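Local coordinates for protein putative transcriptional regulator (Streptomyces coelicolor A3, PDB 2PQQ) that probably binds cAMP through this N-terminal domain and, as a full-length CRP-family regulator, probably binds DNA to control transcription, at residues D18-E23 with N116-V121; R48-T53 with V101-L106; K58-S63 with T94-T99. All coordinates share one frame; numbering follows the deposited sequence.

Contacts 2 and 3 lie in the beta-roll of the cyclic nucleotide-binding domain, contact 1 among the helices at its flank. Strand 45-54 runs into strand 57-62 and strand 94-97 into strand 101-107, so contacts 2 and 3 adjoin in sequence, with centres about 15 Å apart, although they belong to different sheets. Contact 3 joins the residues closest in sequence, contact 2 brackets it, and contact 1 brackets both by bringing helix 18-27 to the junction of helices 111-117 and 120-139. Contacts 1 and 3 have centres about 32 Å apart. Together the two sheets form the roll that probably holds cAMP, while contact 1 lies beside the second subunit.

Contact 1 (D18-E23 with N116-V121)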
loop_
_atom_site.group_PDB
_atom_site.type_symbol
_atom_site.label_atom_id
_atom_site.label_comp_id
_atom_site.label_asym_id
_atom_site.label_seq_id
_atom_site.Cartn_x
_atom_site.Cartn_y
_atom_site.Cartn_z
ATOM N N ASP A 18 -17.113 -26.968 -8.012
ATOM C CA ASP A 18 -16.861 -28.264 -7.379
ATOM C C ASP A 18 -15.919 -29.141 -8.218
ATOM O O ASP A 18 -15.050 -29.831 -7.665
ATOM C CB ASP A 18 -18.176 -28.998 -7.081
ATOM C CG ASP A 18 -18.992 -28.341 -5.957
ATOM O OD1 ASP A 18 -18.517 -27.355 -5.335
ATOM O OD2 ASP A 18 -20.115 -28.823 -5.685
ATOM N N GLU A 19 -16.068 -29.102 -9.543
ATOM C CA GLU A 19 -15.214 -29.919 -10.406
ATOM C C GLU A 19 -13.778 -29.412 -10.369
ATOM O O GLU A 19 -12.853 -30.210 -10.255
ATOM C CB GLU A 19 -15.729 -30.028 -11.860
ATOM C CG GLU A 19 -14.581 -30.217 -12.896
ATOM C CD GLU A 19 -14.932 -31.012 -14.162
ATOM O OE1 GLU A 19 -14.584 -30.522 -15.271
ATOM O OE2 GLU A 19 -15.516 -32.130 -14.071
ATOM N N GLN A 20 -13.590 -28.095 -10.463
ATOM C CA GLN A 20 -12.249 -27.513 -10.440
ATOM C C GLN A 20 -11.581 -27.769 -9.088
ATOM O O GLN A 20 -10.390 -28.063 -9.033
ATOM C CB GLN A 20 -12.271 -26.022 -10.784
ATOM C CG GLN A 20 -12.745 -25.705 -12.214
ATOM C CD GLN A 20 -13.272 -24.290 -12.362
ATOM O OE1 GLN A 20 -13.718 -23.650 -11.386
ATOM N NE2 GLN A 20 -13.234 -23.789 -13.587
ATOM N N SER A 21 -12.357 -27.675 -8.017
ATOM C CA SER A 21 -11.878 -27.969 -6.663
ATOM C C SER A 21 -11.446 -29.445 -6.537
ATOM O O SER A 21 -10.483 -29.751 -5.834
ATOM C CB SER A 21 -12.974 -27.676 -5.640
ATOM O OG SER A 21 -13.369 -26.309 -5.674
ATOM N N ALA A 22 -12.183 -30.351 -7.187
ATOM C CA ALA A 22 -11.792 -31.760 -7.223
ATOM C C ALA A 22 -10.433 -31.963 -7.940
ATOM O O ALA A 22 -9.575 -32.719 -7.456
ATOM C CB ALA A 22 -12.907 -32.603 -7.858
ATOM N N GLU A 23 -10.228 -31.260 -9.057
ATOM C CA GLU A 23 -8.987 -31.351 -9.833
ATOM C C GLU A 23 -7.794 -30.832 -9.029
ATOM O O GLU A 23 -6.745 -31.464 -8.995
ATOM C CB GLU A 23 -9.082 -30.547 -11.132
ATOM C CG GLU A 23 -10.203 -30.982 -12.087
ATOM C CD GLU A 23 -10.452 -29.952 -13.203
ATOM O OE1 GLU A 23 -10.119 -28.762 -13.020
ATOM O OE2 GLU A 23 -10.970 -30.339 -14.265
ATOM N N ASN A 116 -3.805 -27.777 -18.610
ATOM C CA ASN A 116 -3.984 -28.610 -19.807
ATOM C C ASN A 116 -5.237 -29.473 -19.766
ATOM O O ASN A 116 -5.861 -29.704 -20.786
ATOM C CB ASN A 116 -2.769 -29.517 -20.016
ATOM C CG ASN A 116 -1.525 -28.746 -20.426
ATOM O OD1 ASN A 116 -0.511 -29.329 -20.833
ATOM N ND2 ASN A 116 -1.588 -27.425 -20.299
ATOM N N VAL A 117 -5.588 -29.962 -18.586
ATOM C CA VAL A 117 -6.800 -30.758 -18.400
ATOM C C VAL A 117 -8.056 -29.870 -18.371
ATOM O O VAL A 117 -9.139 -30.278 -18.816
ATOM C CB VAL A 117 -6.673 -31.592 -17.092
ATOM C CG1 VAL A 117 -8.009 -32.056 -16.580
ATOM C CG2 VAL A 117 -5.724 -32.769 -17.318
ATOM N N ARG A 118 -7.899 -28.657 -17.841
ATOM C CA ARG A 118 -9.041 -27.783 -17.547
ATOM C C ARG A 118 -8.661 -26.323 -17.815
ATOM O O ARG A 118 -8.321 -25.562 -16.897
ATOM C CB ARG A 118 -9.496 -27.990 -16.109
ATOM C CG ARG A 118 -10.814 -27.265 -15.690
ATOM C CD ARG A 118 -12.002 -27.569 -16.579
ATOM N NE ARG A 118 -12.094 -28.982 -16.952
ATOM C CZ ARG A 118 -12.539 -29.415 -18.136
ATOM N NH1 ARG A 118 -12.911 -28.547 -19.077
ATOM N NH2 ARG A 118 -12.596 -30.720 -18.385
ATOM N N PRO A 119 -8.745 -25.925 -19.086
ATOM C CA PRO A 119 -8.226 -24.644 -19.562
ATOM C C PRO A 119 -8.928 -23.428 -18.950
ATOM O O PRO A 119 -8.334 -22.347 -18.905
ATOM C CB PRO A 119 -8.473 -24.702 -21.074
ATOM C CG PRO A 119 -8.785 -26.129 -21.378
ATOM C CD PRO A 119 -9.428 -26.672 -20.157
ATOM N N GLU A 120 -10.176 -23.605 -18.498
ATOM C CA GLU A 120 -10.937 -22.542 -17.830
ATOM C C GLU A 120 -10.301 -22.074 -16.525
ATOM O O GLU A 120 -10.589 -20.971 -16.044
ATOM C CB GLU A 120 -12.373 -22.998 -17.526
ATOM C CG GLU A 120 -13.274 -23.095 -18.738
ATOM C CD GLU A 120 -14.758 -23.072 -18.378
ATOM O OE1 GLU A 120 -15.508 -23.942 -18.882
ATOM O OE2 GLU A 120 -15.178 -22.171 -17.604
ATOM N N VAL A 121 -9.468 -22.935 -15.940
ATOM C CA VAL A 121 -8.801 -22.652 -14.683
ATOM C C VAL A 121 -7.836 -21.480 -14.845
ATOM O O VAL A 121 -7.708 -20.695 -13.924
ATOM C CB VAL A 121 -8.094 -23.905 -14.100
ATOM C CG1 VAL A 121 -7.132 -23.552 -12.945
ATOM C CG2 VAL A 121 -9.124 -24.913 -13.600
HETATM O O HOH W 1 -11.781 -32.216 -16.537
#
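Arg118 reaches across to Glu19 and Glu23, one helical turn apart on helix 18-27, and the three form a salt-bridge network where helix 111-117 gives way to helix 120-139, the long helix that probably corresponds to the dimerisation helix of CRP. Arg118 is the first residue to leave helical geometry after helix 111-117. Its CB already meets the Glu23 carboxylate, 3.2 Å from OE1. CG, anti to the backbone N (chi1 -173°), comes close as well, 3.1 Å from Glu23 OE1. The chain then bends at chi2 and chi3, and CD passes 3.8 Å from Glu23 OE2. NE donates to the syn lone pair of Glu23 OE2 over 3.2 Å; this oxygen lies in the guanidinium plane, and the two flat groups are only 12° apart. At the tip, a water doubtfully close to NH2 may add a second link to Glu23 OE2. The other carboxylate oxygen of Glu23, OE1, accepts a hydrogen bond from Trp114 NE1 of helix 111-117, which helps to fix the turn of the group. Beside the charged groups, Gln20 CG packs 4.0 Å from Val121 CG2, the two side chains running by one another in opposing senses. Glu19 OE1 approaches Arg118 differently, over a guanidinium face and 3.4 Å from Arg118 NE, pairing by charge without an N-H aimed at it.

Contact 2 (R48-T53 with V101-L106)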
loop_
_atom_site.group_PDB
_atom_site.type_symbol
_atom_site.label_atom_id
_atom_site.label_comp_id
_atom_site.label_asym_id
_atom_site.label_seq_id
_atom_site.Cartn_x
_atom_site.Cartn_y
_atom_site.Cartn_z
ATOM N N ARG A 48 5.994 -23.731 -4.054
ATOM C CA ARG A 48 4.804 -24.451 -3.607
ATOM C C ARG A 48 3.940 -23.553 -2.767
ATOM O O ARG A 48 4.451 -22.780 -1.965
ATOM C CB ARG A 48 5.177 -25.629 -2.686
ATOM C CG ARG A 48 5.740 -26.834 -3.332
ATOM C CD ARG A 48 6.143 -27.815 -2.248
ATOM N NE ARG A 48 5.621 -29.159 -2.503
ATOM C CZ ARG A 48 5.713 -30.184 -1.647
ATOM N NH1 ARG A 48 6.308 -30.032 -0.464
ATOM N NH2 ARG A 48 5.197 -31.363 -1.970
ATOM N N LEU A 49 2.655 -23.713 -2.911
ATOM C CA LEU A 49 1.636 -23.198 -2.044
ATOM C C LEU A 49 1.174 -24.306 -1.131
ATOM O O LEU A 49 1.190 -25.417 -1.534
ATOM C CB LEU A 49 0.499 -22.780 -2.939
ATOM C CG LEU A 49 -0.941 -22.643 -2.553
ATOM C CD1 LEU A 49 -1.625 -21.852 -3.588
ATOM C CD2 LEU A 49 -1.574 -23.935 -2.391
ATOM N N TYR A 50 0.792 -23.992 0.096
ATOM C CA TYR A 50 0.248 -25.000 1.011
ATOM C C TYR A 50 -1.094 -24.508 1.529
ATOM O O TYR A 50 -1.301 -23.302 1.678
ATOM C CB TYR A 50 1.171 -25.246 2.222
ATOM C CG TYR A 50 2.587 -25.691 1.919
ATOM C CD1 TYR A 50 2.945 -27.044 1.958
ATOM C CD2 TYR A 50 3.584 -24.750 1.621
ATOM C CE1 TYR A 50 4.274 -27.453 1.649
ATOM C CE2 TYR A 50 4.909 -25.145 1.340
ATOM C CZ TYR A 50 5.237 -26.488 1.341
ATOM O OH TYR A 50 6.557 -26.851 1.103
ATOM N N VAL A 51 -1.989 -25.406 1.853
ATOM C CA VAL A 51 -3.175 -25.095 2.619
ATOM C C VAL A 51 -3.054 -25.941 3.850
ATOM O O VAL A 51 -2.866 -27.106 3.748
ATOM C CB VAL A 51 -4.447 -25.459 1.844
ATOM C CG1 VAL A 51 -5.636 -25.339 2.693
ATOM C CG2 VAL A 51 -4.597 -24.607 0.615
ATOM N N VAL A 52 -3.016 -25.314 5.010
ATOM C CA VAL A 52 -2.941 -26.085 6.248
ATOM C C VAL A 52 -4.301 -26.766 6.457
ATOM O O VAL A 52 -5.341 -26.093 6.423
ATOM C CB VAL A 52 -2.611 -25.177 7.491
ATOM C CG1 VAL A 52 -2.753 -25.957 8.791
ATOM C CG2 VAL A 52 -1.225 -24.617 7.386
ATOM N N THR A 53 -4.309 -28.072 6.713
ATOM C CA THR A 53 -5.581 -28.749 6.999
ATOM C C THR A 53 -5.775 -29.119 8.488
ATOM O O THR A 53 -6.904 -29.359 8.937
ATOM C CB THR A 53 -5.812 -29.961 6.073
ATOM O OG1 THR A 53 -4.854 -30.975 6.368
ATOM C CG2 THR A 53 -5.639 -29.551 4.597
ATOM N N VAL A 101 1.114 -31.152 12.326
ATOM C CA VAL A 101 0.509 -30.408 11.228
ATOM C C VAL A 101 0.331 -31.305 9.999
ATOM O O VAL A 101 1.192 -32.126 9.686
ATOM C CB VAL A 101 1.359 -29.166 10.815
ATOM C CG1 VAL A 101 0.654 -28.350 9.728
ATOM C CG2 VAL A 101 1.658 -28.268 12.035
ATOM N N LYS A 102 -0.791 -31.129 9.315
ATOM C CA LYS A 102 -0.983 -31.700 7.988
ATOM C C LYS A 102 -1.319 -30.563 7.040
ATOM O O LYS A 102 -2.005 -29.592 7.425
ATOM C CB LYS A 102 -2.091 -32.751 7.994
ATOM C CG LYS A 102 -1.712 -34.045 8.698
ATOM C CD LYS A 102 -2.866 -35.053 8.698
ATOM C CE LYS A 102 -2.678 -36.151 9.739
ATOM N NZ LYS A 102 -1.454 -36.993 9.492
ATOM N N LEU A 103 -0.788 -30.670 5.821
ATOM C CA LEU A 103 -0.966 -29.665 4.781
ATOM C C LEU A 103 -1.189 -30.345 3.430
ATOM O O LEU A 103 -0.798 -31.500 3.236
ATOM C CB LEU A 103 0.273 -28.761 4.644
ATOM C CG LEU A 103 1.033 -28.230 5.866
ATOM C CD1 LEU A 103 2.252 -29.080 6.103
ATOM C CD2 LEU A 103 1.453 -26.805 5.626
ATOM N N LEU A 104 -1.800 -29.612 2.508
ATOM C CA LEU A 104 -1.863 -30.036 1.113
ATOM C C LEU A 104 -1.017 -29.048 0.322
ATOM O O LEU A 104 -1.159 -27.851 0.519
ATOM C CB LEU A 104 -3.312 -30.000 0.633
ATOM C CG LEU A 104 -4.153 -31.146 1.209
ATOM C CD1 LEU A 104 -5.637 -30.963 0.855
ATOM C CD2 LEU A 104 -3.626 -32.496 0.722
ATOM N N ALA A 105 -0.153 -29.536 -0.549
ATOM C CA ALA A 105 0.773 -28.662 -1.276
ATOM C C ALA A 105 0.500 -28.686 -2.769
ATOM O O ALA A 105 0.229 -29.749 -3.335
ATOM C CB ALA A 105 2.206 -29.110 -1.008
ATOM N N LEU A 106 0.581 -27.534 -3.426
ATOM C CA LEU A 106 0.534 -27.508 -4.900
ATOM C C LEU A 106 1.794 -26.809 -5.398
ATOM O O LEU A 106 2.070 -25.691 -4.982
ATOM C CB LEU A 106 -0.738 -26.793 -5.397
ATOM C CG LEU A 106 -1.052 -26.833 -6.914
ATOM C CD1 LEU A 106 -1.478 -28.240 -7.413
ATOM C CD2 LEU A 106 -2.084 -25.773 -7.326
#
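Arg48 lays one face of its guanidinium against Ala105 CB, 3.6 Å off the plane and nearer its border than its middle; NH2 also makes a weak hydrogen bond to Ser29. Leu49 pairs with Leu106 through two backbone hydrogen bonds, N to O and O to N, and its CD2 comes 4.2 Å from Leu106 CB on the face shared with Val51 and Leu104. Tyr50 turns to the other face, next to Ala105, its partner in a non-hydrogen-bonded pair. Its CG stands anti to the carbonyl carbon (chi1 -58°), and ring atom CD1 comes 3.7 Å from Ala105 CB, while Leu103 CD2 packs 3.8 Å from Tyr50 CB. Leu39 and Phe40 of strand 38-40 and Arg91 also touch Tyr50. The two strands are antiparallel neighbours, 149° between their directions, in the beta-roll of the cyclic nucleotide-binding domain, and the Tyr50 face looks into the roll. Val51 and Leu104 exchange the next pair of backbone hydrogen bonds; their face turns toward helix 18-27, whose Arg25 touches Leu104. Val52 returns to the Tyr50 face, where its CG2 meets Leu103 CD2 at 3.9 Å. At Thr53 the N donates to Lys102 O at 2.9 Å. Thr53 OG1 adds a weak bond to the same Lys102 O at 3.3 Å. The methyl CG2 of Thr53 lies against Leu104 CD1, 4.0 Å away.

Contact 3 (K58-S63 with T94-T99); sequences KLHRTS and TGTALT
His60 and Thr96 are joined side chain to side chain, NE2 to OG1 at 2.8 Å and nearly straight at 167°, with the hydroxyl near the plane of the ring at its edge. Either group could be the donor. The ring's other nitrogen, ND1, is hydrogen-bonded to Glu68 OE2 of strand 68-74, so the imidazole is gripped at both nitrogens. Backbone hydrogen bonds form the second kind of tie: Lys58 and Thr96 exchange two, as do His60 and Thr94, whose N donates to His60 O at 2.7 Å. Between them Leu59 faces Gly95 in a non-hydrogen-bonded pair, in the four-stranded antiparallel sheet of the beta-roll. Packing is the third. With CG of His60 set between the backbone N and the carbonyl carbon (chi1 51°), the ring lies against Thr94, whose CB stands over its face 4.0 Å from the centroid in a CH-pi contact. Thr94 OG1 is held by Glu42 N. Leu59 CD2 rests 3.8 Å from Gly95 CA, and Leu98 CD1 meets Lys58 CB at 3.7 Å. An alanine at His60 would probably leave Thr96 OG1 and Glu68 OE2 without the imidazole that joins them and strip Thr94 CB of its ring. Since a carboxylate sits on ND1, the histidine is likely to be held with a proton on that nitrogen, and its pKa may be raised.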
loop_
_atom_site.group_PDB
_atom_site.type_symbol
_atom_site.label_atom_id
_atom_site.label_comp_id
_atom_site.label_asym_id
_atom_site.label_seq_id
_atom_site.Cartn_x
_atom_site.Cartn_y
_atom_site.Cartn_z
ATOM N N LYS A 58 3.858 -21.617 12.690
ATOM C CA LYS A 58 4.334 -20.262 12.951
ATOM C C LYS A 58 5.310 -19.839 11.851
ATOM O O LYS A 58 6.272 -20.547 11.578
ATOM C CB LYS A 58 5.037 -20.189 14.314
ATOM C CG LYS A 58 5.667 -18.848 14.621
ATOM C CD LYS A 58 6.738 -19.014 15.681
ATOM C CE LYS A 58 7.706 -17.856 15.650
ATOM N NZ LYS A 58 7.454 -16.824 16.688
ATOM N N LEU A 59 5.049 -18.701 11.221
ATOM C CA LEU A 59 5.992 -18.133 10.266
ATOM C C LEU A 59 6.869 -17.094 10.978
ATOM O O LEU A 59 6.354 -16.302 11.769
ATOM C CB LEU A 59 5.256 -17.518 9.067
ATOM C CG LEU A 59 4.529 -18.460 8.095
ATOM C CD1 LEU A 59 3.688 -17.667 7.127
ATOM C CD2 LEU A 59 5.526 -19.307 7.334
ATOM N N HIS A 60 8.189 -17.150 10.753
ATOM C CA HIS A 60 9.139 -16.210 11.394
ATOM C C HIS A 60 10.357 -15.857 10.513
ATOM O O HIS A 60 10.732 -16.610 9.608
ATOM C CB HIS A 60 9.582 -16.697 12.785
ATOM C CG HIS A 60 10.074 -18.110 12.803
ATOM N ND1 HIS A 60 11.410 -18.436 12.709
ATOM C CD2 HIS A 60 9.404 -19.285 12.868
ATOM C CE1 HIS A 60 11.544 -19.749 12.733
ATOM N NE2 HIS A 60 10.341 -20.289 12.814
ATOM N N ARG A 61 10.981 -14.718 10.826
ATOM C CA ARG A 61 12.033 -14.116 10.009
ATOM C C ARG A 61 13.176 -13.644 10.923
ATOM O O ARG A 61 12.936 -13.198 12.052
ATOM C CB ARG A 61 11.432 -12.956 9.206
ATOM C CG ARG A 61 12.357 -12.272 8.202
ATOM C CD ARG A 61 11.568 -11.321 7.287
ATOM N NE ARG A 61 10.536 -12.024 6.521
ATOM C CZ ARG A 61 9.379 -11.490 6.129
ATOM N NH1 ARG A 61 9.081 -10.233 6.430
ATOM N NH2 ARG A 61 8.507 -12.225 5.449
ATOM N N THR A 62 14.415 -13.766 10.446
ATOM C CA THR A 62 15.575 -13.490 11.279
ATOM C C THR A 62 15.817 -11.990 11.399
ATOM O O THR A 62 15.990 -11.300 10.394
ATOM C CB THR A 62 16.843 -14.189 10.754
ATOM O OG1 THR A 62 16.558 -15.571 10.503
ATOM C CG2 THR A 62 17.995 -14.076 11.774
ATOM N N SER A 63 15.834 -11.506 12.642
ATOM C CA SER A 63 16.029 -10.087 12.949
ATOM C C SER A 63 17.446 -9.614 12.629
ATOM O O SER A 63 18.387 -10.415 12.681
ATOM C CB SER A 63 15.724 -9.825 14.429
ATOM O OG SER A 63 14.347 -10.018 14.694
ATOM N N THR A 94 10.715 -18.520 7.692
ATOM C CA THR A 94 10.782 -19.913 8.122
ATOM C C THR A 94 9.421 -20.313 8.700
ATOM O O THR A 94 8.802 -19.546 9.415
ATOM C CB THR A 94 11.905 -20.119 9.170
ATOM O OG1 THR A 94 13.161 -19.816 8.554
ATOM C CG2 THR A 94 11.939 -21.569 9.674
ATOM N N GLY A 95 8.950 -21.503 8.344
ATOM C CA GLY A 95 7.699 -22.008 8.852
ATOM C C GLY A 95 8.037 -23.159 9.759
ATOM O O GLY A 95 8.698 -24.100 9.342
ATOM N N THR A 96 7.608 -23.049 11.010
ATOM C CA THR A 96 7.883 -24.047 12.031
ATOM C C THR A 96 6.570 -24.600 12.606
ATOM O O THR A 96 5.695 -23.855 12.999
ATOM C CB THR A 96 8.769 -23.445 13.127
ATOM O OG1 THR A 96 10.000 -23.020 12.528
ATOM C CG2 THR A 96 9.070 -24.453 14.237
ATOM N N ALA A 97 6.444 -25.917 12.606
ATOM C CA ALA A 97 5.262 -26.585 13.114
ATOM C C ALA A 97 5.202 -26.379 14.631
ATOM O O ALA A 97 6.164 -26.668 15.355
ATOM C CB ALA A 97 5.301 -28.083 12.773
ATOM N N LEU A 98 4.089 -25.851 15.112
ATOM C CA LEU A 98 3.897 -25.712 16.564
ATOM C C LEU A 98 3.225 -26.923 17.165
ATOM O O LEU A 98 3.227 -27.116 18.404
ATOM C CB LEU A 98 3.057 -24.484 16.879
ATOM C CG LEU A 98 3.710 -23.183 16.469
ATOM C CD1 LEU A 98 2.646 -22.071 16.446
ATOM C CD2 LEU A 98 4.883 -22.860 17.410
ATOM N N THR A 99 2.626 -27.726 16.290
ATOM C CA THR A 99 1.889 -28.922 16.684
ATOM C C THR A 99 2.135 -29.976 15.613
ATOM O O THR A 99 2.947 -29.777 14.701
ATOM C CB THR A 99 0.363 -28.649 16.725
ATOM O OG1 THR A 99 -0.063 -28.202 15.433
ATOM C CG2 THR A 99 0.015 -27.577 17.729
#